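Local atomic coordinates of aminoglycoside-O-phosphotransferase VIII (Streptomyces rimosus, PDB entry 4H05), a protein that phosphorylates the 3'-hydroxyl of aminoglycoside antibiotics using ATP, probably conferring resistance to them. Residues Glu175-Ala180 and Tyr266-Glu271. Numbering follows the deposited sequence.
Sequences ERTRPA and YRLLDE
The aromatic ring of Tyr266 meets Pro179 obliquely. Pro179 CG lies 4.4 Å from Tyr266 CE2, a loose apolar approach. The same proline carbon is also 4.4 Å from Tyr266 OH, so the pyrrolidine ring touches the phenol near its outer end. This approach to the hydroxyl is a loose van der Waals contact. The guanidinium of Arg176 carries the methyl of its neighbour Thr177 over one face, near the rim.

The second contact joins Thr177 and Leu268. Thr177 OG1 is 3.8 Å from Leu268 CD2, and the two side chains meet at about a right angle. The leucine has CG anti to its backbone N (chi1 168°), and its CD2 methyl reaches the threonine hydroxyl. That hydroxyl is hydrogen-bonded to Glu173 O in its own helix. Its contact with the methyl is van der Waals. No hydrogen bond links the segments.

The contact packs the end of helix 167-177 and the loop after it against helix 260-270, in the helical part of this kinase-like fold. Phe265, just before Tyr266 in helix 260-270, also touches Thr177, Arg178 and Pro179. Leu268 also rests on Leu170 and Leu174 of helix 167-177, while Tyr266 packs on Leu137 of helix 137-150 and on His220, Ser221 and Ala224 of helix 220-230.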
loop_
_atom_site.group_PDB
_atom_site.type_symbol
_atom_site.label_atom_id
_atom_site.label_comp_id
_atom_site.label_asym_id
_atom_site.label_seq_id
_atom_site.Cartn_x
_atom_site.Cartn_y
_atom_site.Cartn_z
ATOM N N GLU A 175 20.038 -7.450 -6.293
ATOM C CA GLU A 175 20.897 -7.089 -7.455
ATOM C C GLU A 175 21.081 -8.308 -8.367
ATOM O O GLU A 175 20.985 -8.216 -9.607
ATOM C CB GLU A 175 22.245 -6.462 -6.981
ATOM C CG GLU A 175 22.207 -4.968 -6.568
ATOM C CD GLU A 175 23.376 -4.540 -5.645
ATOM N N ARG A 176 21.238 -9.493 -7.794
ATOM C CA ARG A 176 21.467 -10.671 -8.648
ATOM C C ARG A 176 20.274 -11.100 -9.470
ATOM O O ARG A 176 20.391 -11.492 -10.641
ATOM C CB ARG A 176 21.921 -11.862 -7.795
ATOM C CG ARG A 176 22.189 -13.134 -8.610
ATOM C CD ARG A 176 22.690 -14.295 -7.733
ATOM N NE ARG A 176 21.566 -15.028 -7.123
ATOM C CZ ARG A 176 20.700 -15.820 -7.782
ATOM N NH1 ARG A 176 20.802 -16.035 -9.093
ATOM N NH2 ARG A 176 19.703 -16.397 -7.123
ATOM N N THR A 177 19.115 -11.096 -8.837
ATOM C CA THR A 177 17.872 -11.457 -9.513
ATOM C C THR A 177 17.136 -10.328 -10.214
ATOM O O THR A 177 16.130 -10.577 -10.839
ATOM C CB THR A 177 16.940 -12.153 -8.517
ATOM O OG1 THR A 177 16.834 -11.383 -7.291
ATOM C CG2 THR A 177 17.550 -13.523 -8.152
ATOM N N ARG A 178 17.614 -9.096 -10.234
ATOM C CA ARG A 178 16.737 -8.057 -10.832
ATOM C C ARG A 178 16.256 -8.443 -12.218
ATOM O O ARG A 178 16.990 -8.971 -12.995
ATOM C CB ARG A 178 17.292 -6.611 -10.780
ATOM C CG ARG A 178 17.777 -5.962 -12.044
ATOM C CD ARG A 178 18.488 -4.636 -11.681
ATOM N NE ARG A 178 17.862 -3.458 -12.275
ATOM C CZ ARG A 178 18.104 -2.184 -11.951
ATOM N NH1 ARG A 178 18.980 -1.823 -11.010
ATOM N NH2 ARG A 178 17.455 -1.231 -12.605
ATOM N N PRO A 179 14.974 -8.209 -12.514
ATOM C CA PRO A 179 14.505 -8.552 -13.860
ATOM C C PRO A 179 15.224 -7.832 -15.010
ATOM O O PRO A 179 15.738 -6.718 -14.842
ATOM C CB PRO A 179 13.029 -8.175 -13.806
ATOM C CG PRO A 179 12.683 -8.345 -12.371
ATOM C CD PRO A 179 13.864 -7.781 -11.659
ATOM N N ALA A 180 15.297 -8.538 -16.135
ATOM C CA ALA A 180 15.701 -7.997 -17.444
ATOM C C ALA A 180 14.867 -6.791 -17.954
ATOM O O ALA A 180 15.393 -5.869 -18.554
ATOM C CB ALA A 180 15.616 -9.134 -18.477
ATOM N N TYR A 266 9.622 -9.344 -6.711
ATOM C CA TYR A 266 8.916 -8.219 -6.088
ATOM C C TYR A 266 8.496 -8.523 -4.670
ATOM O O TYR A 266 8.373 -7.617 -3.846
ATOM C CB TYR A 266 7.783 -7.675 -7.020
ATOM C CG TYR A 266 8.355 -6.930 -8.240
ATOM C CD1 TYR A 266 8.930 -5.668 -8.090
ATOM C CD2 TYR A 266 8.365 -7.487 -9.497
ATOM C CE1 TYR A 266 9.492 -5.013 -9.134
ATOM C CE2 TYR A 266 8.944 -6.804 -10.592
ATOM C CZ TYR A 266 9.549 -5.606 -10.351
ATOM O OH TYR A 266 10.130 -4.948 -11.323
ATOM N N ARG A 267 8.409 -9.803 -4.309
ATOM C CA ARG A 267 8.290 -10.169 -2.913
ATOM C C ARG A 267 9.586 -9.858 -2.150
ATOM O O ARG A 267 9.523 -9.469 -0.987
ATOM C CB ARG A 267 7.957 -11.678 -2.703
ATOM C CG ARG A 267 6.493 -12.145 -2.819
ATOM C CD ARG A 267 6.286 -13.605 -2.255
ATOM N NE ARG A 267 6.054 -14.329 -3.473
ATOM C CZ ARG A 267 6.835 -15.188 -4.099
ATOM N NH1 ARG A 267 7.904 -15.716 -3.565
ATOM N NH2 ARG A 267 6.446 -15.556 -5.307
ATOM N N LEU A 268 10.734 -10.106 -2.776
ATOM C CA LEU A 268 12.038 -9.830 -2.180
ATOM C C LEU A 268 12.281 -8.332 -2.068
ATOM O O LEU A 268 12.674 -7.796 -0.996
ATOM C CB LEU A 268 13.168 -10.483 -3.019
ATOM C CG LEU A 268 14.573 -10.045 -2.676
ATOM C CD1 LEU A 268 14.985 -10.440 -1.236
ATOM C CD2 LEU A 268 15.532 -10.575 -3.788
ATOM N N LEU A 269 11.985 -7.622 -3.142
ATOM C CA LEU A 269 12.080 -6.140 -3.016
ATOM C C LEU A 269 11.346 -5.567 -1.809
ATOM O O LEU A 269 11.824 -4.613 -1.124
ATOM C CB LEU A 269 11.599 -5.477 -4.309
ATOM C CG LEU A 269 11.664 -3.952 -4.356
ATOM C CD1 LEU A 269 13.130 -3.501 -4.231
ATOM C CD2 LEU A 269 10.958 -3.421 -5.632
ATOM N N ASP A 270 10.193 -6.144 -1.548
ATOM C CA ASP A 270 9.338 -5.607 -0.539
ATOM C C ASP A 270 9.884 -5.837 0.859
ATOM O O ASP A 270 9.510 -5.130 1.774
ATOM C CB ASP A 270 7.906 -6.151 -0.643
ATOM C CG ASP A 270 6.875 -5.270 0.117
ATOM O OD1 ASP A 270 6.901 -4.012 0.014
ATOM O OD2 ASP A 270 6.056 -5.816 0.873
ATOM N N GLU A 271 10.756 -6.820 1.030
ATOM C CA GLU A 271 11.343 -7.046 2.318
ATOM C C GLU A 271 12.178 -5.858 2.765
ATOM O O GLU A 271 12.503 -5.752 3.934
ATOM C CB GLU A 271 12.281 -8.234 2.234
ATOM C CG GLU A 271 11.637 -9.522 1.693
ATOM C CD GLU A 271 11.355 -10.469 2.802
ATOM O OE1 GLU A 271 10.933 -9.932 3.856
ATOM O OE2 GLU A 271 11.588 -11.691 2.632
#